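Local coordinates for protein ferritin light chain (Trichoplusia ni, PDB 1Z6O) that stores iron as the light chain of a secreted 24-subunit insect ferritin, probably helping to nucleate the ferric mineral core, at residues A[26-31]-A[156-161]; A[89-94]-A[99-104]. All coordinates share one frame; numbering follows the deposited sequence.

Contact 1: residues A[26-31]-A[156-161]; sequences AVYGEY and DPEIAQ. With CA (calcium ion), chain Z.
Tyr28 and Tyr31 flank a turn, closed by a 3.1 Å bond from Tyr31 N to Tyr28 O, that faces Asp156, Glu158 and Ile159 at the start of helix 157-190. Gly29 and Glu30 make this turn with positive phi. Neither tyrosine CB points at the helix, but the ends of both side chains come near its start.

Tyr31 does most of the touching. Its CG is anti to the backbone N (chi1 -177°), which places the ring where CD1 and CE1 meet Asp156 and Ile159. Asp156 OD2 lies at the ring edge, near its plane, 3.6 Å from Tyr31 CD1. The ring and carboxylate planes are turned 72° apart. The neighbouring ring atom, Tyr31 CE1, lies 3.8 Å from Ile159 CD1, which comes in obliquely to the ring, the two side chains crossing at about a right angle. Tyr28 reaches in with its end, and its OH rests against the methylene CG of Glu158.

Asp156 is the N-cap of helix 157-190, a main helix of the ferritin four-helix bundle. Its OD1 accepts a 3.0 Å bond from Ile159 N on the anti side, 30° out of the carboxylate plane, and a weak one from Glu158 N. Its OD2 is bridged by a water to Gly29 O, at 2.7 Å from OD2 and 2.9 Å from Gly29 O. Arg97 forms salt bridges with both Asp156 and Glu158, and a cation-pi contact with Tyr28. Glu158 OE2 is also hydrogen-bonded to His93. The charge of Arg97 probably offsets the two buried carboxylates.

Further along the helix, Gln161 OE1 binds a calcium ion at 2.5 Å. Glu164 and the Gln161 and Glu164 of two neighbouring copies of this chain bind it too, an arrangement consistent with a threefold channel of the ferritin shell.

Contact 2: residues A[89-94]-A[99-104]; sequences DIIKHV and DKMNFD
Ile91 meets Met101 and Phe103 where the chain leaves helix 70-96 and doubles back along its last turns. Met101 is the residue nearest Ile91 by CA position. The Ile91 side chain can be followed outward. From CB, the CG1 branch is anti to the carbonyl carbon (chi1 -72°) and runs to Met101, 4.0 Å from Met101 CG and 4.2 Å from Met101 SD. CD1 extends on to the Phe103 ring, 3.8 Å from Phe103 CZ. Ile91 crosses each of these two side chains at about a right angle. Met101 CG also sits 3.7 Å above one face of the Phe103 ring, toward its rim, so the three side chains pack together. Cutting Ile91 back to an alanine removes CG1 and CD1, and is likely to leave Met101 CG and Phe103 CZ without this apolar neighbour.

Val94 continues the apolar strip. Its CG1 lies 3.8 Å from Asp99 CB and close to the backbone joining Lys100 to Met101. Beside it, Asp99 N donates to Val94 O, 3.1 Å away, with an N-H...O angle of 151°. This bond ties the loop to a carbonyl near the helix end. Asn102 OD1 accepts from Asp104 N in an Asx turn.

The loop begins the long connection between the second and third helices of the ferritin bundle. A heavy chain packs on Ile91 through its Ala44. The contact joins an apolar patch of Ile91, Val94, Met101 and Phe103 with a single backbone hydrogen bond across it, so the loop is probably held mainly by burial of those side chains.

How the contacts relate
The chain begins with helix 4-11 and a loop. In that loop, residues 26-31 meet a segment 125 residues further on. Helix 37-61 and helix 70-96 follow. Contact 2 then closes a short loop at the end of helix 70-96. The chain runs through helix 122-148 before 156-161 closes the long loop of contact 1, so contact 2 is nested inside it. Contact 1 ties the N-terminal extension to the start of helix 157-190, and contact 2 ties helix 70-96 to the connection that leaves it. The two touch where helix 70-96 ends and helix 157-190 begins: Glu158 OE2 lies 2.8 Å from His93 NE2, a probable hydrogen bond, and Tyr31 packs on Asp99.

Contact 1: residues A[26-31]-A[156-161]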
loop_
_atom_site.group_PDB
_atom_site.type_symbol
_atom_site.label_atom_id
_atom_site.label_comp_id
_atom_site.label_asym_id
_atom_site.label_seq_id
_atom_site.Cartn_x
_atom_site.Cartn_y
_atom_site.Cartn_z
ATOM N N ALA A 26 -47.687 -21.846 -15.104
ATOM C CA ALA A 26 -46.762 -21.112 -15.961
ATOM C C ALA A 26 -46.925 -21.402 -17.452
ATOM O O ALA A 26 -46.071 -21.033 -18.251
ATOM C CB ALA A 26 -45.320 -21.412 -15.523
ATOM N N VAL A 27 -48.019 -22.052 -17.831
ATOM C CA VAL A 27 -48.241 -22.385 -19.239
ATOM C C VAL A 27 -48.734 -21.189 -20.056
ATOM O O VAL A 27 -49.694 -20.520 -19.669
ATOM C CB VAL A 27 -49.295 -23.525 -19.380
ATOM C CG1 VAL A 27 -49.606 -23.792 -20.870
ATOM C CG2 VAL A 27 -48.778 -24.811 -18.702
ATOM N N TYR A 28 -48.060 -20.899 -21.166
ATOM C CA TYR A 28 -48.510 -19.824 -22.056
ATOM C C TYR A 28 -48.124 -20.213 -23.480
ATOM O O TYR A 28 -47.332 -21.144 -23.679
ATOM C CB TYR A 28 -47.929 -18.456 -21.646
ATOM C CG TYR A 28 -46.428 -18.322 -21.750
ATOM C CD1 TYR A 28 -45.837 -17.738 -22.868
ATOM C CD2 TYR A 28 -45.599 -18.764 -20.715
ATOM C CE1 TYR A 28 -44.442 -17.590 -22.955
ATOM C CE2 TYR A 28 -44.215 -18.628 -20.787
ATOM C CZ TYR A 28 -43.645 -18.039 -21.906
ATOM O OH TYR A 28 -42.280 -17.893 -21.972
ATOM N N GLY A 29 -48.691 -19.524 -24.468
ATOM C CA GLY A 29 -48.417 -19.876 -25.853
ATOM C C GLY A 29 -48.908 -21.301 -26.114
ATOM O O GLY A 29 -48.428 -21.984 -27.014
ATOM N N GLU A 30 -49.866 -21.767 -25.327
ATOM C CA GLU A 30 -50.361 -23.150 -25.478
ATOM C C GLU A 30 -49.244 -24.214 -25.460
ATOM O O GLU A 30 -49.313 -25.245 -26.154
ATOM C CB GLU A 30 -51.172 -23.279 -26.768
ATOM C CG GLU A 30 -52.449 -22.450 -26.748
ATOM C CD GLU A 30 -53.247 -22.585 -28.024
ATOM O OE1 GLU A 30 -52.689 -22.296 -29.105
ATOM O OE2 GLU A 30 -54.431 -22.981 -27.944
ATOM N N TYR A 31 -48.211 -23.960 -24.664
ATOM C CA TYR A 31 -47.091 -24.889 -24.547
ATOM C C TYR A 31 -47.625 -26.247 -24.103
ATOM O O TYR A 31 -48.329 -26.342 -23.099
ATOM C CB TYR A 31 -46.102 -24.382 -23.495
ATOM C CG TYR A 31 -44.879 -25.245 -23.347
ATOM C CD1 TYR A 31 -43.830 -25.152 -24.255
ATOM C CD2 TYR A 31 -44.773 -26.159 -22.303
ATOM C CE1 TYR A 31 -42.703 -25.946 -24.131
ATOM C CE2 TYR A 31 -43.642 -26.966 -22.168
ATOM C CZ TYR A 31 -42.614 -26.849 -23.092
ATOM O OH TYR A 31 -41.504 -27.646 -22.983
ATOM N N ASP A 156 -43.431 -21.427 -30.921
ATOM C CA ASP A 156 -42.829 -21.154 -29.618
ATOM C C ASP A 156 -41.379 -20.707 -29.766
ATOM O O ASP A 156 -40.446 -21.512 -29.728
ATOM C CB ASP A 156 -42.912 -22.382 -28.714
ATOM C CG ASP A 156 -42.778 -22.010 -27.251
ATOM O OD1 ASP A 156 -41.749 -21.388 -26.898
ATOM O OD2 ASP A 156 -43.701 -22.305 -26.461
ATOM N N PRO A 157 -41.180 -19.401 -29.951
ATOM C CA PRO A 157 -39.824 -18.876 -30.108
ATOM C C PRO A 157 -39.018 -18.876 -28.814
ATOM O O PRO A 157 -37.808 -18.661 -28.848
ATOM C CB PRO A 157 -40.053 -17.473 -30.682
ATOM C CG PRO A 157 -41.382 -17.076 -30.106
ATOM C CD PRO A 157 -42.203 -18.355 -30.159
ATOM N N GLU A 158 -39.674 -19.115 -27.679
ATOM C CA GLU A 158 -38.940 -19.169 -26.412
ATOM C C GLU A 158 -38.114 -20.457 -26.436
ATOM O O GLU A 158 -36.927 -20.451 -26.104
ATOM C CB GLU A 158 -39.898 -19.164 -25.214
ATOM C CG GLU A 158 -39.200 -18.893 -23.864
ATOM C CD GLU A 158 -38.430 -20.095 -23.298
ATOM O OE1 GLU A 158 -37.373 -19.866 -22.661
ATOM O OE2 GLU A 158 -38.874 -21.260 -23.463
ATOM N N ILE A 159 -38.738 -21.560 -26.837
ATOM C CA ILE A 159 -38.010 -22.830 -26.944
ATOM C C ILE A 159 -36.942 -22.703 -28.039
ATOM O O ILE A 159 -35.816 -23.180 -27.885
ATOM C CB ILE A 159 -38.952 -24.006 -27.322
ATOM C CG1 ILE A 159 -39.930 -24.290 -26.174
ATOM C CG2 ILE A 159 -38.118 -25.257 -27.658
ATOM C CD1 ILE A 159 -39.246 -24.624 -24.828
ATOM N N ALA A 160 -37.287 -22.059 -29.152
ATOM C CA ALA A 160 -36.315 -21.893 -30.236
ATOM C C ALA A 160 -35.066 -21.123 -29.779
ATOM O O ALA A 160 -33.939 -21.548 -30.040
ATOM C CB ALA A 160 -36.969 -21.177 -31.429
ATOM N N GLN A 161 -35.263 -19.996 -29.096
ATOM C CA GLN A 161 -34.131 -19.186 -28.632
ATOM C C GLN A 161 -33.335 -19.938 -27.560
ATOM O O GLN A 161 -32.106 -19.839 -27.511
ATOM C CB GLN A 161 -34.627 -17.833 -28.085
ATOM C CG GLN A 161 -33.562 -17.032 -27.312
ATOM C CD GLN A 161 -32.531 -16.294 -28.187
ATOM O OE1 GLN A 161 -32.326 -16.594 -29.376
ATOM N NE2 GLN A 161 -31.862 -15.322 -27.576
HETATM CA CA CA Z . -31.787 -16.183 -31.813
HETATM O O HOH W 1 -45.977 -23.476 -27.304
#

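Contact 2: residues A[89-94]-A[99-104]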
loop_
_atom_site.group_PDB
_atom_site.type_symbol
_atom_site.label_atom_id
_atom_site.label_comp_id
_atom_site.label_asym_id
_atom_site.label_seq_id
_atom_site.Cartn_x
_atom_site.Cartn_y
_atom_site.Cartn_z
ATOM N N ASP A 89 -30.414 -28.836 -16.570
ATOM C CA ASP A 89 -30.876 -27.581 -17.152
ATOM C C ASP A 89 -32.168 -27.780 -17.962
ATOM O O ASP A 89 -33.090 -26.968 -17.878
ATOM C CB ASP A 89 -29.800 -26.982 -18.066
ATOM C CG ASP A 89 -30.141 -25.556 -18.496
ATOM O OD1 ASP A 89 -30.482 -25.332 -19.677
ATOM O OD2 ASP A 89 -30.086 -24.656 -17.633
ATOM N N ILE A 90 -32.239 -28.849 -18.750
ATOM C CA ILE A 90 -33.450 -29.093 -19.545
ATOM C C ILE A 90 -34.637 -29.413 -18.638
ATOM O O ILE A 90 -35.750 -28.946 -18.875
ATOM C CB ILE A 90 -33.236 -30.247 -20.551
ATOM C CG1 ILE A 90 -32.185 -29.832 -21.591
ATOM C CG2 ILE A 90 -34.567 -30.583 -21.274
ATOM C CD1 ILE A 90 -31.585 -31.032 -22.363
ATOM N N ILE A 91 -34.406 -30.215 -17.602
ATOM C CA ILE A 91 -35.480 -30.537 -16.659
ATOM C C ILE A 91 -36.017 -29.237 -16.057
ATOM O O ILE A 91 -37.228 -29.056 -15.925
ATOM C CB ILE A 91 -34.968 -31.465 -15.522
ATOM C CG1 ILE A 91 -34.726 -32.877 -16.080
ATOM C CG2 ILE A 91 -35.986 -31.498 -14.357
ATOM C CD1 ILE A 91 -33.958 -33.798 -15.108
ATOM N N LYS A 92 -35.120 -28.330 -15.690
ATOM C CA LYS A 92 -35.554 -27.055 -15.128
ATOM C C LYS A 92 -36.309 -26.219 -16.162
ATOM O O LYS A 92 -37.248 -25.504 -15.809
ATOM C CB LYS A 92 -34.359 -26.261 -14.585
ATOM C CG LYS A 92 -33.768 -26.876 -13.295
ATOM C CD LYS A 92 -32.539 -26.106 -12.830
ATOM C CE LYS A 92 -32.047 -26.640 -11.479
ATOM N NZ LYS A 92 -30.774 -25.968 -11.053
ATOM N N HIS A 93 -35.921 -26.304 -17.433
ATOM C CA HIS A 93 -36.630 -25.529 -18.452
ATOM C C HIS A 93 -38.044 -26.078 -18.672
ATOM O O HIS A 93 -39.002 -25.320 -18.850
ATOM C CB HIS A 93 -35.876 -25.542 -19.790
ATOM C CG HIS A 93 -36.252 -24.398 -20.679
ATOM N ND1 HIS A 93 -35.633 -23.169 -20.604
ATOM C CD2 HIS A 93 -37.248 -24.263 -21.589
ATOM C CE1 HIS A 93 -36.231 -22.325 -21.429
ATOM N NE2 HIS A 93 -37.216 -22.964 -22.038
ATOM N N VAL A 94 -38.163 -27.401 -18.678
ATOM C CA VAL A 94 -39.457 -28.074 -18.829
ATOM C C VAL A 94 -40.415 -27.573 -17.729
ATOM O O VAL A 94 -41.579 -27.230 -17.999
ATOM C CB VAL A 94 -39.275 -29.627 -18.705
ATOM C CG1 VAL A 94 -40.619 -30.321 -18.429
ATOM C CG2 VAL A 94 -38.644 -30.177 -19.999
ATOM N N ASP A 99 -44.607 -27.412 -17.432
ATOM C CA ASP A 99 -44.829 -28.822 -17.733
ATOM C C ASP A 99 -44.180 -29.635 -16.611
ATOM O O ASP A 99 -43.709 -29.079 -15.612
ATOM C CB ASP A 99 -44.181 -29.115 -19.094
ATOM C CG ASP A 99 -44.640 -30.425 -19.723
ATOM O OD1 ASP A 99 -45.542 -31.099 -19.182
ATOM O OD2 ASP A 99 -44.075 -30.773 -20.785
ATOM N N LYS A 100 -44.191 -30.951 -16.740
ATOM C CA LYS A 100 -43.543 -31.780 -15.741
ATOM C C LYS A 100 -42.715 -32.808 -16.477
ATOM O O LYS A 100 -43.096 -33.287 -17.545
ATOM C CB LYS A 100 -44.555 -32.451 -14.818
ATOM C CG LYS A 100 -45.393 -33.528 -15.419
ATOM C CD LYS A 100 -46.243 -34.147 -14.316
ATOM C CE LYS A 100 -47.261 -35.127 -14.867
ATOM N NZ LYS A 100 -48.206 -35.578 -13.805
ATOM N N MET A 101 -41.568 -33.131 -15.908
ATOM C CA MET A 101 -40.655 -34.070 -16.523
ATOM C C MET A 101 -41.146 -35.508 -16.398
ATOM O O MET A 101 -41.599 -35.923 -15.344
ATOM C CB MET A 101 -39.276 -33.923 -15.870
ATOM C CG MET A 101 -38.217 -34.854 -16.415
ATOM S SD MET A 101 -37.913 -34.569 -18.185
ATOM C CE MET A 101 -37.008 -36.038 -18.568
ATOM N N ASN A 102 -41.063 -36.254 -17.492
ATOM C CA ASN A 102 -41.454 -37.667 -17.509
ATOM C C ASN A 102 -40.199 -38.382 -18.017
ATOM O O ASN A 102 -39.822 -38.215 -19.171
ATOM C CB ASN A 102 -42.621 -37.865 -18.485
ATOM C CG ASN A 102 -42.944 -39.331 -18.732
ATOM O OD1 ASN A 102 -42.261 -40.234 -18.240
ATOM N ND2 ASN A 102 -43.989 -39.572 -19.515
ATOM N N PHE A 103 -39.550 -39.171 -17.168
ATOM C CA PHE A 103 -38.320 -39.838 -17.586
ATOM C C PHE A 103 -38.471 -41.009 -18.546
ATOM O O PHE A 103 -37.476 -41.604 -18.959
ATOM C CB PHE A 103 -37.509 -40.279 -16.363
ATOM C CG PHE A 103 -36.962 -39.125 -15.567
ATOM C CD1 PHE A 103 -37.745 -38.491 -14.614
ATOM C CD2 PHE A 103 -35.683 -38.645 -15.812
ATOM C CE1 PHE A 103 -37.262 -37.384 -13.908
ATOM C CE2 PHE A 103 -35.188 -37.538 -15.110
ATOM C CZ PHE A 103 -35.981 -36.912 -14.159
ATOM N N ASP A 104 -39.700 -41.340 -18.909
ATOM C CA ASP A 104 -39.908 -42.437 -19.845
ATOM C C ASP A 104 -40.477 -41.911 -21.162
ATOM O O ASP A 104 -41.019 -42.673 -21.957
ATOM C CB ASP A 104 -40.868 -43.468 -19.261
ATOM C CG ASP A 104 -40.581 -44.884 -19.767
ATOM O OD1 ASP A 104 -40.001 -45.028 -20.868
ATOM O OD2 ASP A 104 -40.939 -45.856 -19.061
#